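Local coordinates for DegV family protein (Streptococcus agalactiae, PDB 3LUP) that probably binds long-chain fatty acids, with an elaidic acid held in its pocket, and may take part in lipid transport or fatty acid metabolism, at residues I92-G95 and F99-N102. Numbering follows the deposited sequence.
Sequences IAAG and FWQN
A94 packs its methyl group against the indole of W100 in a small, mainly apolar contact between the loop after strand 86-89 and the first turn of helix 99-103. A94 CB lies 3.8 Å from W100 CE3 and 3.9 Å from W100 CB. It meets the ring system obliquely, closest to CE3. W100 CG and CD2 are a little farther from A94 CB, each at 4.1 Å. The CA atoms of A94 and W100 are 5.2 Å apart, the closest CA approach between the two segments. CB of W100 points toward the loop. With CG anti to the backbone N (chi1 -177°), beside the carbonyl carbon, the far end of the indole leads away beyond A94. Its NE1 donates a hydrogen bond to the carbonyl O of F117, and the side chain also touches D119.

Water 1 makes the polar link. It accepts from W100 N at 2.9 Å. It lies 2.8 Å from I92 O and may donate to it, although other acceptors compete for its protons. The water can thus bridge the helix amide and the loop carbonyl.

Strand 86-89 is an inner strand of the four-stranded parallel sheet. The loop joins its C-terminal end to the helix, a strand-loop-helix unit in the alpha/beta sheet domain of this DegV family protein. D11, at the end of the neighbouring strand 6-11, and D119, in the loop after strand 114-116, accept from I92 N and A94 N, respectively. I92 belongs to the elaidic acid pocket. Its side chain is about 4 Å from the bound lipid, while its carbonyl O faces the water.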
loop_
_atom_site.group_PDB
_atom_site.type_symbol
_atom_site.label_atom_id
_atom_site.label_comp_id
_atom_site.label_asym_id
_atom_site.label_seq_id
_atom_site.Cartn_x
_atom_site.Cartn_y
_atom_site.Cartn_z
ATOM N N ILE A 92 -6.472 -0.162 -0.864
ATOM C CA ILE A 92 -5.777 -1.167 -0.065
ATOM C C ILE A 92 -6.182 -2.642 -0.379
ATOM O O ILE A 92 -7.363 -2.951 -0.606
ATOM C CB ILE A 92 -5.956 -0.807 1.443
ATOM C CG1 ILE A 92 -5.104 -1.686 2.350
ATOM C CG2 ILE A 92 -7.422 -0.867 1.864
ATOM C CD1 ILE A 92 -4.661 -0.979 3.628
ATOM N N ALA A 93 -5.182 -3.529 -0.414
ATOM C CA ALA A 93 -5.357 -4.979 -0.635
ATOM C C ALA A 93 -6.541 -5.638 0.075
ATOM O O ALA A 93 -6.698 -5.501 1.284
ATOM C CB ALA A 93 -4.075 -5.701 -0.233
ATOM N N ALA A 94 -7.347 -6.387 -0.674
ATOM C CA ALA A 94 -8.406 -7.260 -0.113
ATOM C C ALA A 94 -7.917 -8.185 1.013
ATOM O O ALA A 94 -8.665 -8.488 1.937
ATOM C CB ALA A 94 -9.044 -8.102 -1.229
ATOM N N GLY A 95 -6.659 -8.635 0.919
ATOM C CA GLY A 95 -6.065 -9.568 1.880
ATOM C C GLY A 95 -5.597 -8.963 3.197
ATOM O O GLY A 95 -5.127 -9.682 4.083
ATOM N N PHE A 99 -12.276 -4.043 3.205
ATOM C CA PHE A 99 -12.849 -2.872 2.562
ATOM C C PHE A 99 -13.186 -3.136 1.103
ATOM O O PHE A 99 -14.283 -2.808 0.645
ATOM C CB PHE A 99 -11.902 -1.681 2.678
ATOM C CG PHE A 99 -12.474 -0.414 2.138
ATOM C CD1 PHE A 99 -11.872 0.232 1.079
ATOM C CD2 PHE A 99 -13.627 0.124 2.680
ATOM C CE1 PHE A 99 -12.408 1.421 0.570
ATOM C CE2 PHE A 99 -14.175 1.299 2.178
ATOM C CZ PHE A 99 -13.570 1.953 1.115
ATOM N N TRP A 100 -12.240 -3.733 0.382
ATOM C CA TRP A 100 -12.454 -4.132 -1.003
ATOM C C TRP A 100 -13.723 -4.983 -1.187
ATOM O O TRP A 100 -14.575 -4.677 -2.024
ATOM C CB TRP A 100 -11.239 -4.867 -1.544
ATOM C CG TRP A 100 -11.420 -5.212 -2.965
ATOM C CD1 TRP A 100 -11.131 -4.425 -4.043
ATOM C CD2 TRP A 100 -11.964 -6.430 -3.488
ATOM N NE1 TRP A 100 -11.460 -5.081 -5.204
ATOM C CE2 TRP A 100 -11.967 -6.315 -4.892
ATOM C CE3 TRP A 100 -12.440 -7.617 -2.903
ATOM C CZ2 TRP A 100 -12.438 -7.337 -5.729
ATOM C CZ3 TRP A 100 -12.910 -8.639 -3.735
ATOM C CH2 TRP A 100 -12.907 -8.488 -5.129
ATOM N N GLN A 101 -13.856 -6.048 -0.402
ATOM C CA GLN A 101 -15.048 -6.875 -0.476
ATOM C C GLN A 101 -16.301 -6.114 -0.067
ATOM O O GLN A 101 -17.388 -6.335 -0.632
ATOM C CB GLN A 101 -14.899 -8.120 0.375
ATOM C CG GLN A 101 -15.807 -9.229 -0.109
ATOM C CD GLN A 101 -15.268 -10.622 0.185
ATOM O OE1 GLN A 101 -15.979 -11.448 0.762
ATOM N NE2 GLN A 101 -14.014 -10.897 -0.223
ATOM N N ASN A 102 -16.142 -5.221 0.907
ATOM C CA ASN A 102 -17.269 -4.471 1.447
ATOM C C ASN A 102 -17.823 -3.390 0.526
ATOM O O ASN A 102 -18.999 -3.056 0.614
ATOM C CB ASN A 102 -16.938 -3.900 2.827
ATOM C CG ASN A 102 -17.113 -4.922 3.929
ATOM O OD1 ASN A 102 -18.115 -5.622 3.973
ATOM N ND2 ASN A 102 -16.139 -5.017 4.819
HETATM O O HOH W 1 -9.400 -3.726 1.164
#